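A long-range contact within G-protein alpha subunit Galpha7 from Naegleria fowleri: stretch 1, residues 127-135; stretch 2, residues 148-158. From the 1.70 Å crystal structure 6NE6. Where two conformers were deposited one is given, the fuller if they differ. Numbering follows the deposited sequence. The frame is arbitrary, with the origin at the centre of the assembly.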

ATOM      1  N   ILE A 127      -6.290  -5.044  -9.327  1.00 17.81           N
ATOM      2  CA  ILE A 127      -6.930  -5.659  -8.169  1.00 21.14           C
ATOM      3  C   ILE A 127      -6.130  -5.285  -6.927  1.00 17.55           C
ATOM      4  O   ILE A 127      -4.906  -5.441  -6.909  1.00 18.98           O
ATOM      5  CB  ILE A 127      -6.985  -7.187  -8.327  1.00 19.47           C
ATOM      6  CG1 ILE A 127      -7.798  -7.566  -9.562  1.00 24.37           C
ATOM      7  CG2 ILE A 127      -7.592  -7.844  -7.098  1.00 21.90           C
ATOM      8  CD1 ILE A 127      -7.663  -9.010  -9.925  1.00 25.41           C
ATOM      9  N   GLU A 128      -6.816  -4.794  -5.897  1.00 15.81           N
ATOM     10  CA  GLU A 128      -6.128  -4.387  -4.678  1.00 17.86           C
ATOM     11  C   GLU A 128      -5.397  -5.570  -4.059  1.00 18.07           C
ATOM     12  O   GLU A 128      -5.843  -6.717  -4.157  1.00 18.28           O
ATOM     13  CB  GLU A 128      -7.119  -3.816  -3.660  1.00 16.49           C
ATOM     14  CG  GLU A 128      -7.847  -2.572  -4.141  1.00 19.84           C
ATOM     15  CD  GLU A 128      -6.929  -1.364  -4.238  1.00 22.79           C
ATOM     16  OE1 GLU A 128      -6.047  -1.224  -3.363  1.00 22.05           O
ATOM     17  OE2 GLU A 128      -7.087  -0.566  -5.184  1.00 23.37           O
ATOM     18  N   ASP A 129      -4.274  -5.279  -3.385  1.00 17.12           N
ATOM     19  CA  ASP A 129      -3.545  -6.338  -2.684  1.00 14.95           C
ATOM     20  C   ASP A 129      -4.439  -7.073  -1.686  1.00 14.92           C
ATOM     21  O   ASP A 129      -4.303  -8.288  -1.504  1.00 18.75           O
ATOM     22  CB  ASP A 129      -2.328  -5.772  -1.942  1.00 14.66           C
ATOM     23  CG  ASP A 129      -1.199  -5.375  -2.870  1.00 25.21           C
ATOM     24  OD1 ASP A 129      -1.231  -5.717  -4.069  1.00 24.32           O
ATOM     25  OD2 ASP A 129      -0.265  -4.720  -2.375  1.00 29.18           O
ATOM     26  N   SER A 130      -5.347  -6.350  -1.027  1.00 18.00           N
ATOM     27  CA  SER A 130      -6.191  -6.895   0.028  1.00 18.93           C
ATOM     28  C   SER A 130      -7.441  -7.592  -0.494  1.00 20.11           C
ATOM     29  O   SER A 130      -8.279  -7.979   0.316  1.00 15.59           O
ATOM     30  CB  SER A 130      -6.612  -5.782   1.000  1.00 21.55           C
ATOM     31  OG  SER A 130      -7.229  -4.708   0.302  1.00 29.48           O
ATOM     32  N   ALA A 131      -7.587  -7.772  -1.808  1.00 14.66           N
ATOM     33  CA  ALA A 131      -8.849  -8.288  -2.338  1.00 11.89           C
ATOM     34  C   ALA A 131      -9.200  -9.657  -1.761  1.00 12.32           C
ATOM     35  O   ALA A 131     -10.335  -9.875  -1.327  1.00 14.70           O
ATOM     36  CB  ALA A 131      -8.801  -8.336  -3.861  1.00 14.01           C
ATOM     37  N   SER A 132      -8.252 -10.607  -1.764  1.00 12.51           N
ATOM     38  CA  SER A 132      -8.600 -11.938  -1.277  0.62 13.45           C
ATOM     39  C   SER A 132      -8.902 -11.925   0.216  1.00 15.87           C
ATOM     40  O   SER A 132      -9.780 -12.670   0.666  1.00 14.70           O
ATOM     41  CB  SER A 132      -7.487 -12.946  -1.592  0.62 19.06           C
ATOM     42  OG  SER A 132      -6.340 -12.717  -0.796  0.62 16.31           O
ATOM     43  N   TYR A 133      -8.205 -11.090   0.984  1.00 15.30           N
ATOM     44  CA  TYR A 133      -8.492 -10.957   2.405  1.00 15.18           C
ATOM     45  C   TYR A 133      -9.953 -10.590   2.631  1.00 11.92           C
ATOM     46  O   TYR A 133     -10.653 -11.224   3.433  1.00 13.53           O
ATOM     47  CB  TYR A 133      -7.566  -9.897   3.016  1.00 12.83           C
ATOM     48  CG  TYR A 133      -7.976  -9.500   4.423  1.00 14.60           C
ATOM     49  CD1 TYR A 133      -7.504 -10.188   5.532  1.00 16.83           C
ATOM     50  CD2 TYR A 133      -8.850  -8.437   4.632  1.00 13.96           C
ATOM     51  CE1 TYR A 133      -7.895  -9.825   6.818  1.00 17.84           C
ATOM     52  CE2 TYR A 133      -9.244  -8.068   5.905  1.00 15.94           C
ATOM     53  CZ  TYR A 133      -8.764  -8.763   6.993  1.00 17.61           C
ATOM     54  OH  TYR A 133      -9.157  -8.392   8.256  1.00 17.39           O
ATOM     55  N   TYR A 134     -10.437  -9.560   1.933  1.00 11.38           N
ATOM     56  CA  TYR A 134     -11.815  -9.151   2.171  1.00 12.37           C
ATOM     57  C   TYR A 134     -12.790 -10.229   1.701  1.00 12.75           C
ATOM     58  O   TYR A 134     -13.745 -10.565   2.417  1.00 13.55           O
ATOM     59  CB  TYR A 134     -12.103  -7.804   1.499  1.00 10.89           C
ATOM     60  CG  TYR A 134     -11.409  -6.611   2.135  1.00 12.14           C
ATOM     61  CD1 TYR A 134     -11.500  -6.368   3.509  1.00 12.74           C
ATOM     62  CD2 TYR A 134     -10.664  -5.732   1.362  1.00 16.48           C
ATOM     63  CE1 TYR A 134     -10.874  -5.267   4.090  1.00 15.46           C
ATOM     64  CE2 TYR A 134     -10.035  -4.637   1.927  1.00 19.26           C
ATOM     65  CZ  TYR A 134     -10.148  -4.406   3.288  1.00 17.80           C
ATOM     66  OH  TYR A 134      -9.512  -3.312   3.859  1.00 17.27           O
ATOM     67  N   PHE A 135     -12.545 -10.813   0.523  1.00 12.02           N
ATOM     68  CA  PHE A 135     -13.440 -11.855   0.025  1.00 11.68           C
ATOM     69  C   PHE A 135     -13.488 -13.042   0.981  1.00 12.92           C
ATOM     70  O   PHE A 135     -14.561 -13.612   1.235  1.00 15.28           O
ATOM     71  CB  PHE A 135     -12.988 -12.354  -1.350  1.00 11.97           C
ATOM     72  CG  PHE A 135     -13.173 -11.378  -2.489  1.00 10.89           C
ATOM     73  CD1 PHE A 135     -14.266 -10.528  -2.561  1.00 11.53           C
ATOM     74  CD2 PHE A 135     -12.249 -11.364  -3.534  1.00 15.91           C
ATOM     75  CE1 PHE A 135     -14.423  -9.665  -3.655  1.00 12.86           C
ATOM     76  CE2 PHE A 135     -12.401 -10.511  -4.621  1.00 13.41           C
ATOM     77  CZ  PHE A 135     -13.486  -9.669  -4.691  1.00 12.81           C
ATOM     78  N   PRO A 148     -15.939  -2.472  10.912  1.00 16.75           N
ATOM     79  CA  PRO A 148     -14.571  -2.813  10.506  1.00 17.04           C
ATOM     80  C   PRO A 148     -13.651  -3.101  11.682  1.00 16.41           C
ATOM     81  O   PRO A 148     -13.651  -2.394  12.694  1.00 18.81           O
ATOM     82  CB  PRO A 148     -14.117  -1.563   9.742  1.00 15.02           C
ATOM     83  CG  PRO A 148     -15.389  -1.062   9.121  1.00 15.40           C
ATOM     84  CD  PRO A 148     -16.479  -1.346  10.125  1.00 17.96           C
ATOM     85  N   SER A 149     -12.871  -4.167  11.534  1.00 17.50           N
ATOM     86  CA  SER A 149     -11.828  -4.496  12.483  1.00 17.73           C
ATOM     87  C   SER A 149     -10.602  -3.629  12.243  1.00 15.36           C
ATOM     88  O   SER A 149     -10.444  -2.977  11.204  1.00 15.59           O
ATOM     89  CB  SER A 149     -11.422  -5.967  12.369  1.00 18.76           C
ATOM     90  OG  SER A 149     -10.798  -6.220  11.111  1.00 17.13           O
ATOM     91  N   GLU A 150      -9.722  -3.642  13.237  1.00 19.05           N
ATOM     92  CA  GLU A 150      -8.416  -3.018  13.107  1.00 21.48           C
ATOM     93  C   GLU A 150      -7.716  -3.459  11.826  1.00 16.95           C
ATOM     94  O   GLU A 150      -7.248  -2.628  11.041  1.00 16.82           O
ATOM     95  CB  GLU A 150      -7.601  -3.389  14.342  1.00 25.75           C
ATOM     96  CG  GLU A 150      -6.432  -2.528  14.637  1.00 32.30           C
ATOM     97  CD  GLU A 150      -5.890  -2.839  16.014  1.00 27.42           C
ATOM     98  OE1 GLU A 150      -5.137  -3.827  16.141  1.00 25.40           O
ATOM     99  OE2 GLU A 150      -6.262  -2.130  16.974  1.00 28.78           O
ATOM    100  N   GLU A 151      -7.655  -4.775  11.588  1.00 19.16           N
ATOM    101  CA  GLU A 151      -6.960  -5.267  10.402  1.00 16.91           C
ATOM    102  C   GLU A 151      -7.687  -4.857   9.122  1.00 16.56           C
ATOM    103  O   GLU A 151      -7.045  -4.536   8.112  1.00 15.22           O
ATOM    104  CB  GLU A 151      -6.807  -6.789  10.476  1.00 17.34           C
ATOM    105  CG  GLU A 151      -6.058  -7.373   9.283  1.00 19.90           C
ATOM    106  CD  GLU A 151      -5.773  -8.852   9.426  1.00 26.75           C
ATOM    107  OE1 GLU A 151      -6.291  -9.464  10.382  1.00 29.54           O
ATOM    108  OE2 GLU A 151      -5.031  -9.399   8.578  1.00 28.31           O
ATOM    109  N   ASP A 152      -9.022  -4.835   9.150  1.00 13.93           N
ATOM    110  CA  ASP A 152      -9.779  -4.336   7.997  1.00 13.77           C
ATOM    111  C   ASP A 152      -9.327  -2.940   7.591  1.00 17.36           C
ATOM    112  O   ASP A 152      -9.192  -2.643   6.399  1.00 15.22           O
ATOM    113  CB  ASP A 152     -11.276  -4.286   8.300  1.00 14.32           C
ATOM    114  CG  ASP A 152     -11.912  -5.659   8.440  1.00 17.12           C
ATOM    115  OD1 ASP A 152     -11.272  -6.715   8.171  1.00 16.92           O
ATOM    116  OD2 ASP A 152     -13.093  -5.663   8.837  1.00 17.02           O
ATOM    117  N   VAL A 153      -9.101  -2.065   8.577  1.00 13.56           N
ATOM    118  CA  VAL A 153      -8.755  -0.676   8.286  1.00 14.09           C
ATOM    119  C   VAL A 153      -7.323  -0.575   7.763  1.00 13.50           C
ATOM    120  O   VAL A 153      -7.048   0.154   6.802  1.00 14.53           O
ATOM    121  CB  VAL A 153      -8.960   0.204   9.533  1.00 14.76           C
ATOM    122  CG1 VAL A 153      -8.445   1.638   9.263  1.00 14.58           C
ATOM    123  CG2 VAL A 153     -10.437   0.238   9.944  1.00 16.07           C
ATOM    124  N   VAL A 154      -6.399  -1.296   8.386  1.00 14.51           N
ATOM    125  CA  VAL A 154      -5.004  -1.298   7.946  1.00 14.15           C
ATOM    126  C   VAL A 154      -4.907  -1.733   6.490  1.00 16.13           C
ATOM    127  O   VAL A 154      -4.107  -1.198   5.719  1.00 19.19           O
ATOM    128  CB  VAL A 154      -4.169  -2.207   8.864  1.00 13.49           C
ATOM    129  CG1 VAL A 154      -2.744  -2.405   8.326  1.00 18.15           C
ATOM    130  CG2 VAL A 154      -4.127  -1.635  10.281  1.00 16.95           C
ATOM    131  N   ARG A 155      -5.736  -2.689   6.090  1.00 16.38           N
ATOM    132  CA  ARG A 155      -5.672  -3.224   4.735  1.00 18.64           C
ATOM    133  C   ARG A 155      -6.429  -2.390   3.704  1.00 20.01           C
ATOM    134  O   ARG A 155      -6.316  -2.673   2.508  1.00 22.08           O
ATOM    135  CB  ARG A 155      -6.207  -4.654   4.735  1.00 18.62           C
ATOM    136  CG  ARG A 155      -5.249  -5.643   5.367  1.00 20.92           C
ATOM    137  CD  ARG A 155      -5.732  -7.043   5.138  1.00 23.09           C
ATOM    138  NE  ARG A 155      -4.874  -8.059   5.736  1.00 22.83           N
ATOM    139  CZ  ARG A 155      -3.976  -8.775   5.064  1.00 27.66           C
ATOM    140  NH1 ARG A 155      -3.805  -8.585   3.761  1.00 28.34           N
ATOM    141  NH2 ARG A 155      -3.265  -9.696   5.694  1.00 31.98           N
ATOM    142  N   ALA A 156      -7.186  -1.383   4.124  1.00 14.18           N
ATOM    143  CA  ALA A 156      -7.977  -0.574   3.206  1.00 14.76           C
ATOM    144  C   ALA A 156      -7.137   0.587   2.694  1.00 23.97           C
ATOM    145  O   ALA A 156      -6.710   1.439   3.479  1.00 28.40           O
ATOM    146  CB  ALA A 156      -9.225  -0.043   3.899  1.00 19.56           C
ATOM    147  N   ARG A 157      -6.939   0.645   1.380  1.00 15.80           N
ATOM    148  CA  ARG A 157      -6.087   1.670   0.771  1.00 20.41           C
ATOM    149  C   ARG A 157      -6.924   2.928   0.567  1.00 17.71           C
ATOM    150  O   ARG A 157      -7.581   3.103  -0.453  1.00 22.44           O
ATOM    151  CB  ARG A 157      -5.498   1.159  -0.539  1.00 21.15           C
ATOM    152  CG  ARG A 157      -4.364   2.021  -1.120  1.00 21.17           C
ATOM    153  CD  ARG A 157      -3.778   1.399  -2.371  1.00 19.39           C
ATOM    154  NE  ARG A 157      -4.760   1.310  -3.447  1.00 18.95           N
ATOM    155  CZ  ARG A 157      -4.988   2.283  -4.319  1.00 20.86           C
ATOM    156  NH1 ARG A 157      -4.285   3.413  -4.240  1.00 23.98           N
ATOM    157  NH2 ARG A 157      -5.909   2.128  -5.260  1.00 22.69           N
ATOM    158  N   ILE A 158      -6.885   3.830   1.545  1.00 21.53           N
ATOM    159  CA  ILE A 158      -7.627   5.089   1.514  0.55 22.57           C
ATOM    160  C   ILE A 158      -6.635   6.228   1.313  1.00 26.41           C
ATOM    161  O   ILE A 158      -5.670   6.355   2.078  1.00 31.68           O
ATOM    162  CB  ILE A 158      -8.432   5.299   2.809  0.55 27.97           C
ATOM    163  CG1 ILE A 158      -9.125   4.002   3.230  0.55 29.23           C
ATOM    164  CG2 ILE A 158      -9.433   6.430   2.629  0.55 30.86           C
ATOM    165  CD1 ILE A 158     -10.301   3.618   2.373  0.55 28.38           C
TER
HETATM  166  O   HOH W   1      -7.299  -1.664  -0.588  1.00 26.42           O
HETATM  167  O   HOH W   2     -10.339  -8.811  11.427  1.00 24.94           O

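How do the two backbones run past each other? Helix 131-135 and helix 150-154 are nearly antiparallel, their directions 150° apart, but their axes come no closer than 11.2 Å. Side chains must therefore bridge the gap, and together the stretches bury 450 Å². The backbones draw nearer at Ser130 and Arg155, whose CA atoms lie 6.0 Å apart, just before the first helix begins.

How do Tyr133 and Arg155, the two residues most covered by the opposite stretch, fit together? Each offers a flat group to the other. The guanidinium of Arg155 lies on the Tyr133 ring with planes only 10° apart and centres 4.5 Å apart, and Arg155 CD sits 3.4 Å from the ring centroid in a CH-pi contact. Charge and aliphatic chain thus both use the aromatic face. Glu151 steadies the arginine from within its own stretch through a salt bridge, Arg155 NE to Glu151 OE2 at 3.1 Å.

Where do the tyrosine hydroxyls go? Tyr133 OH donates to Asp152 OD1 at 2.7 Å, reaching a carboxylate near the start of the second helix, where Ser149 OG caps Asp152 N at 3.0 Å. Tyr134 starts out sideways, yet its ring carries the hydroxyl across to the backbone: Tyr134 OH donates to Asp152 O at 2.6 Å. Tyr134 OH also packs 3.3 Å from Ala156 CB.

What holds the other end of the contact? Glu128 and Arg157 form a two-pronged salt bridge. Arg157 NE donates to Glu128 OE1 at 2.8 Å and Arg157 NH2 to Glu128 OE2 at 2.9 Å, both nearly straight, so the carboxylate meets the guanidinium edge on. Water 1 reinforces the join, donating to Glu128 OE1 at 3.1 Å and accepting from Arg157 N at 3.1 Å.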